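PDB 3NGF: AP endonuclease, family 2 from Brucella melitensis biovar Abortus, which probably isomerises hydroxypyruvate at a manganese-binding site, as a member of the hydroxypyruvate isomerase family with a xylose isomerase-like TIM barrel. Local coordinates for residues A213-R218 with E223-Y228; D195-I200 with F232-S237; R79-I84 with E88-D93. All coordinates share one frame; numbering follows the deposited sequence.

In the fold
The three contacts all belong to one closed barrel of eight parallel strands with helices around it, and none joins separate domains. Along the chain contact 3 comes first, between the loop that follows strand 63-68 and the start of helix 88-104. Contact 2 follows, pairing helix 196-202 with helix 228-237, and contact 1 falls within the span it encloses, in the loop between strand 207-212 and helix 228-237. Contacts 1 and 2 have centres about 15 Å apart and touch through Leu226 CD2 and Leu196 CD1, 3.7 Å apart, forming one continuous region around strand 207-212. Contact 3 is a separate region beside helix 88-104, its centre about 33 Å from the centres of both.

Contact 1: A213-R218 with E223-Y228; sequences ASVPDR and EGELNY
Glu223 reaches back along Ser214. From CB the chain turns to CG, which lies between the backbone N and the carbonyl carbon (chi1 64°) and comes 3.5 Å from Ser214 CB. CD runs on past the serine hydroxyl, and Glu223 OE2 accepts a hydrogen bond from Ser214 OG at 2.9 Å, met on its anti side and 22° out of the carboxylate plane. A water also donates to OE2 and accepts from Asp217 N, while OE1 forms a salt bridge with Arg251; Ser214 OG is bonded to His219 N as well. Glu225 N donates to Val215 O at 2.9 Å, with an N-H...O angle of 167°. The side chain of Glu225 then folds over the valine: Glu225 CD comes 3.4 Å from Val215 CG1, and Glu225 OE2 is held by Gln190. A second water links Val215 N, Glu223 O and Leu226 N. Deeper in, Tyr228 OH donates to Ala213 O at 2.7 Å from above the carbonyl plane, and the carbonyl oxygen sits at the ring's edge. The whole is an irregular beta-alpha loop of a TIM barrel, leaving strand 207-212 beside the manganese site, with the Ala213 side chain about 8 Å from the metal.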
ATOM      1  N   ALA A 213       8.717  -4.287  -6.468  1.00  9.64           N
ATOM      2  CA  ALA A 213       8.977  -5.709  -6.559  1.00  9.77           C
ATOM      3  C   ALA A 213       9.447  -5.960  -7.990  1.00 10.42           C
ATOM      4  O   ALA A 213       9.071  -5.210  -8.920  1.00  9.47           O
ATOM      5  CB  ALA A 213       7.700  -6.562  -6.238  1.00  9.69           C
ATOM      6  N   SER A 214      10.271  -6.979  -8.191  1.00 10.95           N
ATOM      7  CA  SER A 214      10.716  -7.302  -9.554  1.00 12.28           C
ATOM      8  C   SER A 214       9.540  -7.635 -10.474  1.00 12.10           C
ATOM      9  O   SER A 214       8.523  -8.184 -10.030  1.00 12.04           O
ATOM     10  CB  SER A 214      11.747  -8.447  -9.565  1.00 12.34           C
ATOM     11  OG  SER A 214      11.165  -9.705  -9.328  1.00 14.01           O
ATOM     12  N   VAL A 215       9.705  -7.302 -11.749  1.00 12.65           N
ATOM     13  CA  VAL A 215       8.740  -7.655 -12.785  1.00 12.33           C
ATOM     14  C   VAL A 215       9.469  -8.594 -13.769  1.00 13.39           C
ATOM     15  O   VAL A 215      10.546  -8.259 -14.229  1.00 13.80           O
ATOM     16  CB  VAL A 215       8.203  -6.389 -13.505  1.00 11.88           C
ATOM     17  CG1 VAL A 215       7.259  -6.786 -14.652  1.00 11.77           C
ATOM     18  CG2 VAL A 215       7.506  -5.444 -12.518  1.00 11.06           C
ATOM     19  N   PRO A 216       8.874  -9.745 -14.110  1.00 13.68           N
ATOM     20  CA  PRO A 216       7.523 -10.151 -13.754  1.00 13.87           C
ATOM     21  C   PRO A 216       7.355 -11.031 -12.499  1.00 14.12           C
ATOM     22  O   PRO A 216       6.211 -11.344 -12.125  1.00 13.88           O
ATOM     23  CB  PRO A 216       7.095 -10.940 -14.987  1.00 14.85           C
ATOM     24  CG  PRO A 216       8.363 -11.655 -15.395  1.00 15.71           C
ATOM     25  CD  PRO A 216       9.450 -10.640 -15.144  1.00 15.31           C
ATOM     26  N   ASP A 217       8.438 -11.459 -11.862  1.00 14.39           N
ATOM     27  CA  ASP A 217       8.305 -12.540 -10.869  1.00 15.49           C
ATOM     28  C   ASP A 217       8.093 -12.133  -9.401  1.00 14.50           C
ATOM     29  O   ASP A 217       7.955 -12.998  -8.548  1.00 14.46           O
ATOM     30  CB  ASP A 217       9.447 -13.519 -10.987  1.00 16.89           C
ATOM     31  CG  ASP A 217       9.399 -14.283 -12.294  1.00 20.22           C
ATOM     32  OD1 ASP A 217       8.290 -14.721 -12.687  1.00 23.19           O
ATOM     33  OD2 ASP A 217      10.451 -14.423 -12.912  1.00 23.01           O
ATOM     34  N   ARG A 218       8.063 -10.834  -9.158  1.00 12.73           N
ATOM     35  CA  ARG A 218       7.659 -10.241  -7.867  1.00 12.46           C
ATOM     36  C   ARG A 218       8.604 -10.622  -6.733  1.00 11.74           C
ATOM     37  O   ARG A 218       8.180 -10.925  -5.625  1.00 12.77           O
ATOM     38  CB  ARG A 218       6.194 -10.563  -7.562  1.00 12.13           C
ATOM     39  CG  ARG A 218       5.493  -9.493  -6.728  1.00 14.26           C
ATOM     40  CD  ARG A 218       4.008  -9.769  -6.560  1.00 16.37           C
ATOM     41  NE  ARG A 218       3.351  -8.622  -5.930  1.00 17.40           N
ATOM     42  CZ  ARG A 218       2.032  -8.498  -5.761  1.00 20.48           C
ATOM     43  NH1 ARG A 218       1.199  -9.468  -6.122  1.00 25.54           N
ATOM     44  NH2 ARG A 218       1.552  -7.407  -5.193  1.00 22.40           N
ATOM     45  N   GLU A 223      16.402  -7.630  -9.992  1.00 16.34           N
ATOM     46  CA  GLU A 223      16.322  -8.565 -11.116  1.00 17.39           C
ATOM     47  C   GLU A 223      15.139  -8.162 -11.976  1.00 15.82           C
ATOM     48  O   GLU A 223      14.314  -7.357 -11.577  1.00 14.32           O
ATOM     49  CB  GLU A 223      16.128 -10.008 -10.637  1.00 18.64           C
ATOM     50  CG  GLU A 223      14.779 -10.186  -9.899  1.00 19.65           C
ATOM     51  CD  GLU A 223      14.344 -11.610  -9.647  1.00 22.97           C
ATOM     52  OE1 GLU A 223      15.177 -12.489  -9.340  1.00 24.63           O
ATOM     53  OE2 GLU A 223      13.126 -11.840  -9.719  1.00 26.47           O
ATOM     54  N   GLY A 224      15.061  -8.706 -13.177  1.00 15.45           N
ATOM     55  CA  GLY A 224      13.858  -8.493 -13.976  1.00 15.28           C
ATOM     56  C   GLY A 224      13.978  -7.309 -14.900  1.00 14.76           C
ATOM     57  O   GLY A 224      15.079  -6.749 -15.091  1.00 14.49           O
ATOM     58  N   GLU A 225      12.832  -6.907 -15.454  1.00 13.81           N
ATOM     59  CA  GLU A 225      12.809  -5.956 -16.552  1.00 13.85           C
ATOM     60  C   GLU A 225      13.002  -4.489 -16.176  1.00 13.52           C
ATOM     61  O   GLU A 225      13.361  -3.681 -17.035  1.00 13.91           O
ATOM     62  CB  GLU A 225      11.551  -6.196 -17.425  1.00 14.23           C
ATOM     63  CG  GLU A 225      10.241  -5.773 -16.815  1.00 12.93           C
ATOM     64  CD  GLU A 225       9.012  -6.301 -17.555  1.00 13.12           C
ATOM     65  OE1 GLU A 225       8.887  -7.512 -17.799  1.00 16.23           O
ATOM     66  OE2 GLU A 225       8.147  -5.476 -17.890  1.00 15.40           O
ATOM     67  N   LEU A 226      12.817  -4.145 -14.897  1.00 13.11           N
ATOM     68  CA  LEU A 226      12.982  -2.770 -14.454  1.00 12.85           C
ATOM     69  C   LEU A 226      14.356  -2.547 -13.829  1.00 14.13           C
ATOM     70  O   LEU A 226      14.871  -3.401 -13.129  1.00 14.55           O
ATOM     71  CB  LEU A 226      11.902  -2.364 -13.454  1.00 12.77           C
ATOM     72  CG  LEU A 226      10.433  -2.391 -13.890  1.00 12.78           C
ATOM     73  CD1 LEU A 226       9.522  -1.938 -12.725  1.00 11.89           C
ATOM     74  CD2 LEU A 226      10.175  -1.555 -15.149  1.00 12.16           C
ATOM     75  N   ASN A 227      14.928  -1.381 -14.102  1.00 14.30           N
ATOM     76  CA  ASN A 227      16.137  -0.909 -13.453  1.00 15.40           C
ATOM     77  C   ASN A 227      15.753  -0.043 -12.244  1.00 15.57           C
ATOM     78  O   ASN A 227      15.568   1.169 -12.359  1.00 14.95           O
ATOM     79  CB  ASN A 227      16.959  -0.123 -14.477  1.00 16.75           C
ATOM     80  CG  ASN A 227      18.241   0.446 -13.906  1.00 20.34           C
ATOM     81  OD1 ASN A 227      18.618   0.161 -12.778  1.00 25.06           O
ATOM     82  ND2 ASN A 227      18.897   1.279 -14.682  1.00 21.56           N
ATOM     83  N   TYR A 228      15.607  -0.680 -11.081  1.00 15.72           N
ATOM     84  CA  TYR A 228      15.099   0.006  -9.911  1.00 15.59           C
ATOM     85  C   TYR A 228      15.993   1.141  -9.398  1.00 16.12           C
ATOM     86  O   TYR A 228      15.469   2.127  -8.973  1.00 15.77           O
ATOM     87  CB  TYR A 228      14.693  -0.965  -8.782  1.00 16.07           C
ATOM     88  CG  TYR A 228      13.255  -1.428  -8.902  1.00 15.16           C
ATOM     89  CD1 TYR A 228      12.211  -0.556  -8.647  1.00 13.51           C
ATOM     90  CD2 TYR A 228      12.945  -2.709  -9.341  1.00 14.50           C
ATOM     91  CE1 TYR A 228      10.914  -0.928  -8.786  1.00 14.94           C
ATOM     92  CE2 TYR A 228      11.629  -3.108  -9.464  1.00 13.66           C
ATOM     93  CZ  TYR A 228      10.613  -2.213  -9.181  1.00 13.80           C
ATOM     94  OH  TYR A 228       9.290  -2.564  -9.285  1.00 13.06           O
TER
HETATM   95  O   HOH W   1      12.337  -5.626 -12.322  1.00 14.78           O
HETATM   96  O   HOH W   2      11.347 -10.841 -12.124  1.00 14.14           O

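Contact 2: D195-I200 with F232-S237; sequences DLTRLI and FSVLES
In Ile200, chi1 of -68° sets CG2 anti to the backbone N, and in Val234, chi1 of 176° does the same for CG1; these two methyls meet at 3.9 Å. Ile200 CD1 also approaches Val234 CG1, so this one methyl of the valine touches two ends of the branched isoleucine. The other valine methyl, Val234 CG2, lies 4.0 Å from Thr197 CG2, with the hydroxyl OG1 equally close. The same Ile200 CG2 also reaches Leu235 CD2 at 4.2 Å, the two side chains crossing at about a right angle. No hydrogen bond joins the segments: the contact consists mostly of methyl groups at van der Waals distance, with the Thr197 hydroxyl at one end, and buries 188 Å² in total. The axes of 196-200 and 232-237 approach to 10.3 Å, their N-to-C directions 21° apart, as expected for neighbouring helices on the outside of a beta/alpha barrel. Near the end of helix 228-237, Ser237 OG donates to Val234 O at 2.7 Å, a bond that stays within its own helix. Beneath the pair, Ile200 and Leu235 both rest on Phe207 of strand 207-212, which connects the two helices, while Leu196 packs against helix 186-192.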
ATOM      1  N   ASP A 195       5.741   2.958 -19.236  1.00 11.98           N
ATOM      2  CA  ASP A 195       6.178   4.369 -19.350  1.00 12.21           C
ATOM      3  C   ASP A 195       6.364   5.010 -17.975  1.00 12.08           C
ATOM      4  O   ASP A 195       5.853   6.103 -17.708  1.00 11.95           O
ATOM      5  CB  ASP A 195       5.141   5.183 -20.156  1.00 12.50           C
ATOM      6  CG  ASP A 195       5.699   6.445 -20.770  1.00 14.12           C
ATOM      7  OD1 ASP A 195       6.932   6.581 -20.977  1.00 13.12           O
ATOM      8  OD2 ASP A 195       4.878   7.323 -21.109  1.00 12.96           O
ATOM      9  N   LEU A 196       7.132   4.347 -17.122  1.00 11.77           N
ATOM     10  CA  LEU A 196       7.113   4.672 -15.694  1.00 11.46           C
ATOM     11  C   LEU A 196       7.749   6.002 -15.332  1.00 12.31           C
ATOM     12  O   LEU A 196       7.251   6.685 -14.438  1.00 12.18           O
ATOM     13  CB  LEU A 196       7.759   3.555 -14.879  1.00 11.37           C
ATOM     14  CG  LEU A 196       7.173   2.151 -15.002  1.00 12.76           C
ATOM     15  CD1 LEU A 196       7.945   1.197 -14.084  1.00 14.72           C
ATOM     16  CD2 LEU A 196       5.671   2.069 -14.717  1.00 11.81           C
ATOM     17  N   THR A 197       8.826   6.396 -16.010  1.00 12.73           N
ATOM     18  CA  THR A 197       9.478   7.677 -15.708  1.00 13.36           C
ATOM     19  C   THR A 197       8.545   8.847 -15.971  1.00 12.97           C
ATOM     20  O   THR A 197       8.314   9.708 -15.090  1.00 12.60           O
ATOM     21  CB  THR A 197      10.774   7.856 -16.479  1.00 13.75           C
ATOM     22  OG1 THR A 197      11.657   6.792 -16.134  1.00 13.56           O
ATOM     23  CG2 THR A 197      11.441   9.206 -16.140  1.00 15.37           C
ATOM     24  N   ARG A 198       7.945   8.826 -17.151  1.00 13.06           N
ATOM     25  CA  ARG A 198       6.997   9.867 -17.543  1.00 13.57           C
ATOM     26  C   ARG A 198       5.689   9.778 -16.768  1.00 13.20           C
ATOM     27  O   ARG A 198       5.071  10.809 -16.461  1.00 12.98           O
ATOM     28  CB  ARG A 198       6.791   9.827 -19.069  1.00 13.57           C
ATOM     29  CG  ARG A 198       8.057  10.196 -19.831  1.00 16.54           C
ATOM     30  CD  ARG A 198       8.452  11.655 -19.663  1.00 19.50           C
ATOM     31  NE  ARG A 198       9.574  11.964 -20.551  1.00 20.51           N
ATOM     32  CZ  ARG A 198      10.840  12.119 -20.183  1.00 21.09           C
ATOM     33  NH1 ARG A 198      11.206  12.077 -18.906  1.00 21.14           N
ATOM     34  NH2 ARG A 198      11.754  12.350 -21.119  1.00 24.04           N
ATOM     35  N   LEU A 199       5.316   8.565 -16.349  1.00 12.97           N
ATOM     36  CA  LEU A 199       4.135   8.392 -15.520  1.00 12.98           C
ATOM     37  C   LEU A 199       4.337   9.037 -14.132  1.00 12.72           C
ATOM     38  O   LEU A 199       3.471   9.780 -13.650  1.00 13.82           O
ATOM     39  CB  LEU A 199       3.845   6.920 -15.322  1.00 12.99           C
ATOM     40  CG  LEU A 199       2.591   6.515 -14.574  1.00 13.55           C
ATOM     41  CD1 LEU A 199       1.343   7.044 -15.269  1.00 16.04           C
ATOM     42  CD2 LEU A 199       2.519   4.949 -14.409  1.00 13.52           C
ATOM     43  N   ILE A 200       5.479   8.729 -13.509  1.00 12.31           N
ATOM     44  CA  ILE A 200       5.853   9.302 -12.203  1.00 12.73           C
ATOM     45  C   ILE A 200       5.846  10.806 -12.268  1.00 13.86           C
ATOM     46  O   ILE A 200       5.299  11.472 -11.366  1.00 13.84           O
ATOM     47  CB  ILE A 200       7.241   8.791 -11.699  1.00 12.74           C
ATOM     48  CG1 ILE A 200       7.144   7.295 -11.359  1.00 12.75           C
ATOM     49  CG2 ILE A 200       7.708   9.613 -10.490  1.00 12.87           C
ATOM     50  CD1 ILE A 200       8.495   6.595 -11.062  1.00 10.75           C
ATOM     51  N   PHE A 232      14.570   4.793  -8.488  1.00 14.34           N
ATOM     52  CA  PHE A 232      14.823   5.509  -7.215  1.00 15.22           C
ATOM     53  C   PHE A 232      15.303   6.932  -7.474  1.00 16.36           C
ATOM     54  O   PHE A 232      14.919   7.861  -6.757  1.00 17.26           O
ATOM     55  CB  PHE A 232      15.853   4.799  -6.322  1.00 15.58           C
ATOM     56  CG  PHE A 232      15.503   3.382  -5.954  1.00 15.12           C
ATOM     57  CD1 PHE A 232      14.191   2.917  -5.960  1.00 14.47           C
ATOM     58  CD2 PHE A 232      16.510   2.505  -5.581  1.00 17.19           C
ATOM     59  CE1 PHE A 232      13.914   1.616  -5.638  1.00 13.51           C
ATOM     60  CE2 PHE A 232      16.229   1.197  -5.253  1.00 16.91           C
ATOM     61  CZ  PHE A 232      14.931   0.754  -5.275  1.00 15.12           C
ATOM     62  N   SER A 233      16.110   7.117  -8.519  1.00 17.69           N
ATOM     63  CA  SER A 233      16.669   8.435  -8.824  1.00 19.31           C
ATOM     64  C   SER A 233      15.566   9.343  -9.372  1.00 17.71           C
ATOM     65  O   SER A 233      15.573  10.553  -9.102  1.00 18.79           O
ATOM     66  CB  SER A 233      17.879   8.353  -9.779  1.00 20.53           C
ATOM     67  OG  SER A 233      17.477   8.116 -11.118  1.00 23.64           O
ATOM     68  N   VAL A 234      14.583   8.743 -10.049  1.00 15.68           N
ATOM     69  CA  VAL A 234      13.430   9.490 -10.573  1.00 15.52           C
ATOM     70  C   VAL A 234      12.582  10.000  -9.397  1.00 15.79           C
ATOM     71  O   VAL A 234      12.182  11.174  -9.375  1.00 16.48           O
ATOM     72  CB  VAL A 234      12.569   8.638 -11.550  1.00 14.88           C
ATOM     73  CG1 VAL A 234      11.327   9.392 -12.014  1.00 16.21           C
ATOM     74  CG2 VAL A 234      13.414   8.178 -12.797  1.00 14.59           C
ATOM     75  N   LEU A 235      12.324   9.125  -8.424  1.00 14.86           N
ATOM     76  CA  LEU A 235      11.519   9.498  -7.259  1.00 15.62           C
ATOM     77  C   LEU A 235      12.161  10.684  -6.563  1.00 17.80           C
ATOM     78  O   LEU A 235      11.464  11.633  -6.140  1.00 18.37           O
ATOM     79  CB  LEU A 235      11.380   8.318  -6.296  1.00 15.00           C
ATOM     80  CG  LEU A 235      10.473   7.200  -6.820  1.00 14.90           C
ATOM     81  CD1 LEU A 235      10.494   5.971  -5.908  1.00 14.41           C
ATOM     82  CD2 LEU A 235       9.018   7.707  -7.000  1.00 15.04           C
ATOM     83  N   GLU A 236      13.483  10.637  -6.441  1.00 19.74           N
ATOM     84  CA  GLU A 236      14.236  11.726  -5.777  1.00 22.76           C
ATOM     85  C   GLU A 236      14.159  13.028  -6.554  1.00 23.25           C
ATOM     86  O   GLU A 236      13.973  14.104  -5.954  1.00 24.60           O
ATOM     87  CB  GLU A 236      15.696  11.329  -5.572  1.00 24.54           C
ATOM     88  CG  GLU A 236      15.902  10.283  -4.489  1.00 27.86           C
ATOM     89  CD  GLU A 236      15.539  10.781  -3.090  1.00 32.55           C
ATOM     90  OE1 GLU A 236      15.966  11.896  -2.707  1.00 35.50           O
ATOM     91  OE2 GLU A 236      14.819  10.041  -2.378  1.00 35.42           O
ATOM     92  N   SER A 237      14.274  12.914  -7.878  1.00 22.99           N
ATOM     93  CA  SER A 237      14.217  14.050  -8.812  1.00 24.47           C
ATOM     94  C   SER A 237      12.894  14.802  -8.750  1.00 24.15           C
ATOM     95  O   SER A 237      12.895  16.038  -8.806  1.00 24.82           O
ATOM     96  CB  SER A 237      14.526  13.615 -10.277  1.00 24.45           C
ATOM     97  OG  SER A 237      13.363  13.089 -10.945  1.00 26.79           O
TER

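Contact 3: R79-I84 with E88-D93; sequences RGMAAI and EQEFRD
Ala82 CB meets Phe91 CE1 at 3.7 Å, obliquely to the ring, and this buried apolar packing is the tight part of the contact. Phe91, with CG anti to the backbone N (chi1 -179°), extends from helix 88-104 toward the loop. Met81 CG stands at the ring's edge, near its plane, and 4.0 Å from Phe91 CB. Helix 122-140 adds to this side: Asn132 touches Phe91 and donates from ND2 to Ala82 O, while a type I turn from Met81 to Ile84, closed by Ile84 N to Met81 O at 3.0 Å, shapes the loop.

Glu90 forms the partly exposed rim, its OE1 turned to Arg87 in a salt bridge. The Met81 side chain crosses that of Glu90 at about a right angle, and in the conformer given Met81 SD lies 3.3 Å from Glu90 CD. Two conformers were modelled for Met81, so this approach is doubtful in detail. Further round the helix, exposed Gln89 NE2 donates to Asp93 OD1 at 3.2 Å, met from above the carboxylate plane, a bond within the helix that does not reach the loop.

Between these two segments the contact is van der Waals in kind; the loop's polar groups bond to neighbours such as Asn132, Met113 and Ser114. Met81 also touches Arg87, so an uncharged thioether lies beside the Glu90-Arg87 ion pair, where it may make the surroundings of the carboxylate somewhat less polar.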
ATOM      1  N   ARG A  79     -12.031  -8.715  -1.725  1.00 17.43           N
ATOM      2  CA  ARG A  79     -10.821  -7.898  -1.846  1.00 17.13           C
ATOM      3  C   ARG A  79     -11.179  -6.425  -1.658  1.00 14.75           C
ATOM      4  O   ARG A  79     -10.797  -5.561  -2.447  1.00 15.35           O
ATOM      5  CB  ARG A  79     -10.173  -8.137  -3.211  1.00 17.53           C
ATOM      6  CG  ARG A  79      -9.839  -9.599  -3.461  1.00 21.33           C
ATOM      7  CD  ARG A  79      -8.666 -10.008  -2.581  1.00 22.00           C
ATOM      8  NE  ARG A  79      -8.217 -11.383  -2.813  1.00 25.01           N
ATOM      9  CZ  ARG A  79      -8.624 -12.459  -2.130  1.00 29.38           C
ATOM     10  NH1 ARG A  79      -9.531 -12.366  -1.150  1.00 29.75           N
ATOM     11  NH2 ARG A  79      -8.132 -13.657  -2.442  1.00 32.02           N
ATOM     12  N   GLY A  80     -11.910  -6.134  -0.585  1.00 13.86           N
ATOM     13  CA  GLY A  80     -12.343  -4.759  -0.297  1.00 11.89           C
ATOM     14  C   GLY A  80     -13.795  -4.536  -0.683  1.00 12.42           C
ATOM     15  O   GLY A  80     -14.389  -5.354  -1.362  1.00 13.22           O
ATOM     16  N   MET A  81     -14.365  -3.421  -0.241  0.50 12.09           N
ATOM     17  CA  MET A  81     -15.753  -3.105  -0.592  0.50 13.03           C
ATOM     18  C   MET A  81     -16.004  -1.634  -0.907  0.50 12.92           C
ATOM     19  O   MET A  81     -17.161  -1.242  -1.120  0.50 13.40           O
ATOM     20  CB  MET A  81     -16.656  -3.514   0.553  0.50 13.57           C
ATOM     21  CG  MET A  81     -16.469  -2.639   1.763  0.50 13.14           C
ATOM     22  SD  MET A  81     -16.967  -3.529   3.226  0.50 13.68           S
ATOM     23  CE  MET A  81     -15.667  -4.760   3.359  0.50 11.85           C
ATOM     24  N   ALA A  82     -14.949  -0.820  -0.969  1.00 12.28           N
ATOM     25  CA  ALA A  82     -15.122   0.646  -1.185  1.00 12.66           C
ATOM     26  C   ALA A  82     -15.948   0.977  -2.429  1.00 13.04           C
ATOM     27  O   ALA A  82     -16.675   1.967  -2.428  1.00 13.21           O
ATOM     28  CB  ALA A  82     -13.797   1.392  -1.246  1.00 11.92           C
ATOM     29  N   ALA A  83     -15.884   0.130  -3.461  1.00 13.94           N
ATOM     30  CA  ALA A  83     -16.612   0.391  -4.716  1.00 14.96           C
ATOM     31  C   ALA A  83     -17.861  -0.469  -4.903  1.00 15.61           C
ATOM     32  O   ALA A  83     -18.353  -0.570  -6.018  1.00 16.76           O
ATOM     33  CB  ALA A  83     -15.669   0.221  -5.947  1.00 15.15           C
ATOM     34  N   ILE A  84     -18.370  -1.093  -3.842  1.00 15.03           N
ATOM     35  CA  ILE A  84     -19.516  -2.006  -3.975  1.00 15.72           C
ATOM     36  C   ILE A  84     -20.771  -1.411  -3.353  1.00 16.46           C
ATOM     37  O   ILE A  84     -20.907  -1.343  -2.127  1.00 16.23           O
ATOM     38  CB  ILE A  84     -19.212  -3.386  -3.360  1.00 15.39           C
ATOM     39  CG1 ILE A  84     -18.036  -4.045  -4.108  1.00 15.98           C
ATOM     40  CG2 ILE A  84     -20.426  -4.293  -3.424  1.00 16.43           C
ATOM     41  CD1 ILE A  84     -17.648  -5.446  -3.590  1.00 17.30           C
ATOM     42  N   GLU A  88     -22.008   0.233   2.178  1.00 15.21           N
ATOM     43  CA  GLU A  88     -21.495   1.487   2.687  1.00 15.10           C
ATOM     44  C   GLU A  88     -21.400   1.538   4.214  1.00 14.92           C
ATOM     45  O   GLU A  88     -20.387   2.004   4.740  1.00 13.62           O
ATOM     46  CB  GLU A  88     -22.309   2.678   2.158  1.00 15.99           C
ATOM     47  CG  GLU A  88     -22.262   2.836   0.657  1.00 18.69           C
ATOM     48  CD  GLU A  88     -23.419   2.128  -0.073  1.00 21.43           C
ATOM     49  OE1 GLU A  88     -24.186   1.353   0.551  1.00 22.29           O
ATOM     50  OE2 GLU A  88     -23.558   2.374  -1.292  1.00 23.91           O
ATOM     51  N   GLN A  89     -22.431   1.066   4.924  1.00 15.15           N
ATOM     52  CA  GLN A  89     -22.386   1.100   6.392  1.00 15.46           C
ATOM     53  C   GLN A  89     -21.253   0.200   6.865  1.00 14.17           C
ATOM     54  O   GLN A  89     -20.501   0.558   7.769  1.00 13.51           O
ATOM     55  CB  GLN A  89     -23.700   0.663   7.022  1.00 16.12           C
ATOM     56  CG  GLN A  89     -23.716   0.835   8.515  1.00 17.22           C
ATOM     57  CD  GLN A  89     -23.730   2.287   8.954  1.00 19.69           C
ATOM     58  OE1 GLN A  89     -24.707   2.992   8.730  1.00 19.89           O
ATOM     59  NE2 GLN A  89     -22.651   2.731   9.611  1.00 17.96           N
ATOM     60  N   GLU A  90     -21.122  -0.956   6.228  1.00 14.37           N
ATOM     61  CA  GLU A  90     -20.001  -1.859   6.488  1.00 14.24           C
ATOM     62  C   GLU A  90     -18.644  -1.175   6.276  1.00 13.39           C
ATOM     63  O   GLU A  90     -17.761  -1.212   7.141  1.00 13.24           O
ATOM     64  CB  GLU A  90     -20.108  -3.084   5.582  1.00 14.52           C
ATOM     65  CG  GLU A  90     -19.082  -4.156   5.875  1.00 16.38           C
ATOM     66  CD  GLU A  90     -19.154  -5.314   4.886  1.00 21.66           C
ATOM     67  OE1 GLU A  90     -20.147  -5.377   4.095  1.00 19.95           O
ATOM     68  OE2 GLU A  90     -18.234  -6.167   4.934  1.00 19.89           O
ATOM     69  N   PHE A  91     -18.485  -0.517   5.134  1.00 12.80           N
ATOM     70  CA  PHE A  91     -17.271   0.237   4.878  1.00 11.65           C
ATOM     71  C   PHE A  91     -17.003   1.304   5.964  1.00 11.12           C
ATOM     72  O   PHE A  91     -15.862   1.422   6.462  1.00 10.17           O
ATOM     73  CB  PHE A  91     -17.289   0.888   3.491  1.00 10.88           C
ATOM     74  CG  PHE A  91     -16.026   1.655   3.199  1.00 10.82           C
ATOM     75  CD1 PHE A  91     -14.909   1.013   2.668  1.00 11.42           C
ATOM     76  CD2 PHE A  91     -15.938   3.003   3.524  1.00 11.64           C
ATOM     77  CE1 PHE A  91     -13.710   1.730   2.448  1.00 11.36           C
ATOM     78  CE2 PHE A  91     -14.787   3.719   3.316  1.00 11.16           C
ATOM     79  CZ  PHE A  91     -13.655   3.073   2.781  1.00 11.39           C
ATOM     80  N   ARG A  92     -18.039   2.051   6.323  1.00 11.40           N
ATOM     81  CA  ARG A  92     -17.955   3.096   7.353  1.00 12.23           C
ATOM     82  C   ARG A  92     -17.563   2.546   8.720  1.00 13.26           C
ATOM     83  O   ARG A  92     -16.674   3.101   9.400  1.00 13.98           O
ATOM     84  CB  ARG A  92     -19.263   3.872   7.459  1.00 12.67           C
ATOM     85  CG  ARG A  92     -19.542   4.704   6.199  1.00 13.51           C
ATOM     86  CD  ARG A  92     -20.951   5.364   6.186  1.00 14.67           C
ATOM     87  NE  ARG A  92     -21.001   6.286   5.059  1.00 14.55           N
ATOM     88  CZ  ARG A  92     -21.363   7.558   5.094  1.00 13.16           C
ATOM     89  NH1 ARG A  92     -21.839   8.120   6.209  1.00 14.60           N
ATOM     90  NH2 ARG A  92     -21.279   8.271   3.976  1.00 15.93           N
ATOM     91  N   ASP A  93     -18.173   1.438   9.095  1.00 13.73           N
ATOM     92  CA  ASP A  93     -17.807   0.778  10.339  1.00 15.02           C
ATOM     93  C   ASP A  93     -16.350   0.296  10.309  1.00 13.86           C
ATOM     94  O   ASP A  93     -15.644   0.367  11.307  1.00 14.56           O
ATOM     95  CB  ASP A  93     -18.750  -0.383  10.641  1.00 15.58           C
ATOM     96  CG  ASP A  93     -20.152   0.071  10.942  1.00 18.03           C
ATOM     97  OD1 ASP A  93     -20.364   1.269  11.255  1.00 20.35           O
ATOM     98  OD2 ASP A  93     -21.040  -0.791  10.880  1.00 19.41           O
TER